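Protease 2A (Rhinovirus C, PDB 5X45) probably cleaves the viral polyprotein as a chymotrypsin-like cysteine protease that carries a structural zinc ion. Local coordinates at residues C18-N23 and S84-K89; H90-L95 and M120-G125. All blocks are in the same frame, centred on the assembly; numbering follows the deposited sequence.

Both contacts converge on D36, which with H20 and C107 makes up what is probably the catalytic triad. Interaction 1 joins the turn bearing H20 to the tip of the hairpin formed by strands 78-81 and 90-93; interaction 2 joins the returning strand of that hairpin to strand 116-124 of the C-terminal barrel. Their centres lie about 11 Å apart, and the two touch directly where C18 SG packs 3.6 Å from I121 O. Y86 OH approaches T122 O at 4.2 Å, so the hairpin tip also reaches the second contact. The zinc ion, held by C53, C55, C113 and H115, is a separate site; C53 and C55 come from the chain before strand 57-62.

Interaction 1 (C18-N23 and S84-K89); sequences CAHLTN and SGYYPK
This contact lies at what is probably the active-site cleft of a chymotrypsin-like cysteine protease, where the short 3-10 turn 19-21 meets the pair Y86 and Y87, as in the dityrosine flap of enterovirus 2A proteases. The imidazole of H20 and the ring of Y86 stack face to face, their centroids 3.6 Å apart and their planes only 13° from parallel. The CD2-NE2 side of H20 lies deepest over the phenol: CD2 sits 3.4 Å from Y86 CD2 and NE2 3.5 Å from Y86 CZ. H20 CG stands between its backbone N and carbonyl carbon (chi1 76°), which brings the imidazole against the Y86 ring. H20 ND1 makes a weak hydrogen bond to D36 OD2, and H20 touches C107, consistent with a histidine-aspartate-cysteine triad; Y86 also packs on C107. Y87 reaches the turn with its OH, which is hydrogen-bonded to D36 OD1 and lies 3.9 Å from H20 CB and 4.0 Å from A19 CB. D36 thus meets the flap through OD1 and the histidine only weakly through OD2. S84 holds the flap in shape with an ST turn and an ST motif, OG accepting from Y86 N at 3.3 Å and from Y87 N at 3.2 Å. The same OG lies 3.3 Å above the centre of the Y86 ring, on the face turned away from H20.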
loop_
_atom_site.group_PDB
_atom_site.type_symbol
_atom_site.label_atom_id
_atom_site.label_comp_id
_atom_site.label_asym_id
_atom_site.label_seq_id
_atom_site.Cartn_x
_atom_site.Cartn_y
_atom_site.Cartn_z
ATOM N N CYS A 18 -5.309 4.153 -0.915
ATOM C CA CYS A 18 -4.430 4.950 -1.699
ATOM C C CYS A 18 -5.175 6.221 -1.969
ATOM O O CYS A 18 -6.305 6.186 -2.343
ATOM C CB CYS A 18 -4.095 4.222 -2.981
ATOM S SG CYS A 18 -2.801 3.014 -2.802
ATOM N N ALA A 19 -4.549 7.354 -1.750
ATOM C CA ALA A 19 -5.248 8.611 -1.782
ATOM C C ALA A 19 -5.903 8.970 -3.112
ATOM O O ALA A 19 -6.950 9.559 -3.127
ATOM C CB ALA A 19 -4.376 9.726 -1.270
ATOM N N HIS A 20 -5.292 8.603 -4.214
ATOM C CA HIS A 20 -5.829 8.935 -5.495
ATOM C C HIS A 20 -7.059 8.139 -5.876
ATOM O O HIS A 20 -7.690 8.417 -6.865
ATOM C CB HIS A 20 -4.768 8.829 -6.531
ATOM C CG HIS A 20 -4.455 7.440 -6.899
ATOM N ND1 HIS A 20 -3.598 6.663 -6.167
ATOM C CD2 HIS A 20 -4.884 6.676 -7.921
ATOM C CE1 HIS A 20 -3.516 5.474 -6.718
ATOM N NE2 HIS A 20 -4.281 5.458 -7.787
ATOM N N LEU A 21 -7.420 7.189 -5.044
ATOM C CA LEU A 21 -8.534 6.326 -5.293
ATOM C C LEU A 21 -9.699 6.705 -4.434
ATOM O O LEU A 21 -10.698 6.045 -4.432
ATOM C CB LEU A 21 -8.136 4.904 -4.965
ATOM C CG LEU A 21 -7.843 3.928 -6.075
ATOM C CD1 LEU A 21 -7.626 4.583 -7.409
ATOM C CD2 LEU A 21 -6.617 3.163 -5.697
ATOM N N THR A 22 -9.557 7.761 -3.673
ATOM C CA THR A 22 -10.598 8.181 -2.784
ATOM C C THR A 22 -10.612 9.675 -2.641
ATOM O O THR A 22 -10.032 10.379 -3.418
ATOM C CB THR A 22 -10.474 7.465 -1.450
ATOM O OG1 THR A 22 -11.591 7.774 -0.638
ATOM C CG2 THR A 22 -9.252 7.854 -0.771
ATOM N N ASN A 23 -11.323 10.154 -1.656
ATOM C CA ASN A 23 -11.389 11.584 -1.409
ATOM C C ASN A 23 -11.495 11.842 0.078
ATOM O O ASN A 23 -11.977 10.988 0.827
ATOM C CB ASN A 23 -12.578 12.211 -2.148
ATOM C CG ASN A 23 -12.346 12.324 -3.647
ATOM O OD1 ASN A 23 -12.946 11.588 -4.431
ATOM N ND2 ASN A 23 -11.485 13.257 -4.053
ATOM N N SER A 84 2.036 9.680 -13.897
ATOM C CA SER A 84 0.948 8.759 -14.200
ATOM C C SER A 84 -0.222 9.547 -14.780
ATOM O O SER A 84 -0.023 10.414 -15.632
ATOM C CB SER A 84 0.520 7.996 -12.943
ATOM O OG SER A 84 -0.152 8.854 -12.034
ATOM N N GLY A 85 -1.435 9.274 -14.310
ATOM C CA GLY A 85 -2.591 9.995 -14.808
ATOM C C GLY A 85 -3.183 10.855 -13.713
ATOM O O GLY A 85 -3.775 11.906 -13.974
ATOM N N TYR A 86 -2.983 10.421 -12.474
ATOM C CA TYR A 86 -3.490 11.142 -11.317
ATOM C C TYR A 86 -2.426 12.035 -10.658
ATOM O O TYR A 86 -2.763 13.008 -9.981
ATOM C CB TYR A 86 -4.070 10.146 -10.312
ATOM C CG TYR A 86 -3.248 8.896 -10.147
ATOM C CD1 TYR A 86 -2.176 8.866 -9.261
ATOM C CD2 TYR A 86 -3.533 7.746 -10.873
ATOM C CE1 TYR A 86 -1.413 7.721 -9.087
ATOM C CE2 TYR A 86 -2.769 6.588 -10.708
ATOM C CZ TYR A 86 -1.709 6.585 -9.811
ATOM O OH TYR A 86 -0.936 5.456 -9.634
ATOM N N TYR A 87 -1.150 11.716 -10.865
ATOM C CA TYR A 87 -0.063 12.519 -10.297
ATOM C C TYR A 87 0.980 12.841 -11.347
ATOM O O TYR A 87 1.276 12.010 -12.214
ATOM C CB TYR A 87 0.650 11.795 -9.153
ATOM C CG TYR A 87 -0.155 11.627 -7.897
ATOM C CD1 TYR A 87 -1.010 12.629 -7.447
ATOM C CD2 TYR A 87 -0.068 10.447 -7.162
ATOM C CE1 TYR A 87 -1.756 12.458 -6.298
ATOM C CE2 TYR A 87 -0.803 10.265 -6.015
ATOM C CZ TYR A 87 -1.646 11.269 -5.585
ATOM O OH TYR A 87 -2.377 11.075 -4.438
ATOM N N PRO A 88 1.565 14.042 -11.259
ATOM C CA PRO A 88 2.799 14.313 -11.996
ATOM C C PRO A 88 3.955 13.530 -11.375
ATOM O O PRO A 88 3.780 12.920 -10.312
ATOM C CB PRO A 88 2.992 15.818 -11.819
ATOM C CG PRO A 88 2.333 16.116 -10.513
ATOM C CD PRO A 88 1.132 15.202 -10.461
ATOM N N LYS A 89 5.103 13.526 -12.042
ATOM C CA LYS A 89 6.313 12.933 -11.489
ATOM C C LYS A 89 6.582 13.568 -10.123
ATOM O O LYS A 89 6.592 14.796 -10.005
ATOM C CB LYS A 89 7.485 13.160 -12.448
ATOM C CG LYS A 89 8.870 13.159 -11.816
ATOM C CD LYS A 89 9.928 13.489 -12.865
ATOM C CE LYS A 89 11.300 13.695 -12.242
ATOM N NZ LYS A 89 12.424 13.381 -13.175
#

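Interaction 2 (H90-L95 and M120-G125); sequences HIQYNL and MITAGG
The backbones of 90-95 and 120-125 do not pair as strands: the nearest CA atoms, those of L95 and T122, stay 8.9 Å apart, and side chains bridge the gap. Q92 reaches across with its chain extended beyond CG, and its amide oxygen OE1 takes a hydrogen bond from T122 OG1 at 3.2 Å. The hydroxyl lies in the carbonyl plane on a lone pair, with a C=O...O angle of 117°. T122 turns OG1 there by placing it opposite its own backbone N (chi1 -170°); the same OG1 has D36 OD2 as a weak second partner. Q92 NE2 donates to H90 NE2 at 2.9 Å in a nearly straight bond (167°). H90 ND1 is hydrogen-bonded to P88 O, so a chain of hydrogen bonds runs from P88 through H90 and Q92 to T122; the H90 ring also meets Y87 edge to face. Beside this chain, L95 CD2 packs on T122 CG2 at 3.7 Å, the two side chains crossing at about a right angle. The chain turns a corner at N94, leaving hairpin strand 90-93 beside 78-81 and carrying 95-98 into the barrel, where T122 and A123 both face A130 of strand 129-133 in a classic beta bulge.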
loop_
_atom_site.group_PDB
_atom_site.type_symbol
_atom_site.label_atom_id
_atom_site.label_comp_id
_atom_site.label_asym_id
_atom_site.label_seq_id
_atom_site.Cartn_x
_atom_site.Cartn_y
_atom_site.Cartn_z
ATOM N N HIS A 90 6.789 12.741 -9.098
ATOM C CA HIS A 90 6.942 13.240 -7.727
ATOM C C HIS A 90 7.684 12.254 -6.833
ATOM O O HIS A 90 7.838 11.083 -7.181
ATOM C CB HIS A 90 5.580 13.533 -7.106
ATOM C CG HIS A 90 4.772 12.302 -6.843
ATOM N ND1 HIS A 90 4.190 11.565 -7.851
ATOM C CD2 HIS A 90 4.471 11.666 -5.687
ATOM C CE1 HIS A 90 3.559 10.528 -7.327
ATOM N NE2 HIS A 90 3.712 10.566 -6.017
ATOM N N ILE A 91 8.133 12.737 -5.677
ATOM C CA ILE A 91 8.820 11.901 -4.694
ATOM C C ILE A 91 7.831 11.336 -3.676
ATOM O O ILE A 91 6.956 12.047 -3.194
ATOM C CB ILE A 91 9.918 12.681 -3.935
ATOM C CG1 ILE A 91 10.963 13.264 -4.898
ATOM C CG2 ILE A 91 10.567 11.795 -2.880
ATOM C CD1 ILE A 91 11.486 12.308 -5.928
ATOM N N GLN A 92 7.980 10.055 -3.350
ATOM C CA GLN A 92 7.231 9.451 -2.259
ATOM C C GLN A 92 8.193 8.923 -1.192
ATOM O O GLN A 92 9.374 8.723 -1.457
ATOM C CB GLN A 92 6.310 8.337 -2.777
ATOM C CG GLN A 92 5.022 8.870 -3.407
ATOM C CD GLN A 92 3.973 7.796 -3.659
ATOM O OE1 GLN A 92 3.936 6.768 -2.980
ATOM N NE2 GLN A 92 3.097 8.045 -4.625
ATOM N N TYR A 93 7.683 8.747 0.022
ATOM C CA TYR A 93 8.507 8.363 1.170
ATOM C C TYR A 93 8.110 7.006 1.751
ATOM O O TYR A 93 6.979 6.544 1.561
ATOM C CB TYR A 93 8.439 9.447 2.251
ATOM C CG TYR A 93 9.043 10.753 1.792
ATOM C CD1 TYR A 93 10.412 10.989 1.911
ATOM C CD2 TYR A 93 8.262 11.733 1.195
ATOM C CE1 TYR A 93 10.980 12.181 1.470
ATOM C CE2 TYR A 93 8.817 12.920 0.751
ATOM C CZ TYR A 93 10.176 13.139 0.894
ATOM O OH TYR A 93 10.733 14.318 0.455
ATOM N N ASN A 94 9.059 6.368 2.436
ATOM C CA ASN A 94 8.838 5.078 3.090
ATOM C C ASN A 94 8.318 3.990 2.158
ATOM O O ASN A 94 7.180 3.531 2.277
ATOM C CB ASN A 94 7.890 5.241 4.287
ATOM C CG ASN A 94 8.462 6.165 5.358
ATOM O OD1 ASN A 94 7.916 7.232 5.635
ATOM N ND2 ASN A 94 9.566 5.751 5.965
ATOM N N LEU A 95 9.165 3.576 1.224
ATOM C CA LEU A 95 8.770 2.547 0.284
ATOM C C LEU A 95 9.475 1.227 0.527
ATOM O O LEU A 95 10.633 1.180 0.952
ATOM C CB LEU A 95 9.016 3.009 -1.150
ATOM C CG LEU A 95 7.990 4.087 -1.489
ATOM C CD1 LEU A 95 8.658 5.448 -1.543
ATOM C CD2 LEU A 95 7.212 3.768 -2.761
ATOM N N MET A 120 0.903 -1.534 0.851
ATOM C CA MET A 120 -0.028 -1.485 -0.275
ATOM C C MET A 120 0.720 -1.064 -1.526
ATOM O O MET A 120 1.564 -0.168 -1.471
ATOM C CB MET A 120 -1.157 -0.487 -0.026
ATOM C CG MET A 120 -2.356 -1.007 0.730
ATOM S SD MET A 120 -3.692 0.231 0.749
ATOM C CE MET A 120 -2.842 1.640 1.467
ATOM N N ILE A 121 0.423 -1.695 -2.652
ATOM C CA ILE A 121 1.036 -1.270 -3.904
ATOM C C ILE A 121 0.682 0.185 -4.174
ATOM O O ILE A 121 -0.482 0.573 -4.078
ATOM C CB ILE A 121 0.579 -2.115 -5.089
ATOM C CG1 ILE A 121 1.016 -3.568 -4.903
ATOM C CG2 ILE A 121 1.107 -1.504 -6.389
ATOM C CD1 ILE A 121 0.631 -4.461 -6.049
ATOM N N THR A 122 1.689 0.991 -4.496
ATOM C CA THR A 122 1.476 2.410 -4.743
ATOM C C THR A 122 2.015 2.826 -6.108
ATOM O O THR A 122 1.610 3.845 -6.670
ATOM C CB THR A 122 2.141 3.246 -3.651
ATOM O OG1 THR A 122 1.733 4.611 -3.770
ATOM C CG2 THR A 122 3.656 3.138 -3.740
ATOM N N ALA A 123 2.928 2.016 -6.628
ATOM C CA ALA A 123 3.561 2.241 -7.917
ATOM C C ALA A 123 4.375 1.007 -8.279
ATOM O O ALA A 123 4.655 0.173 -7.423
ATOM C CB ALA A 123 4.447 3.470 -7.876
ATOM N N GLY A 124 4.730 0.879 -9.550
ATOM C CA GLY A 124 5.595 -0.197 -9.999
ATOM C C GLY A 124 5.818 -0.136 -11.499
ATOM O O GLY A 124 5.095 0.558 -12.207
ATOM N N GLY A 125 6.779 -0.900 -12.001
ATOM C CA GLY A 125 7.048 -0.892 -13.426
ATOM C C GLY A 125 7.550 -2.213 -13.975
ATOM O O GLY A 125 6.893 -3.245 -13.815
#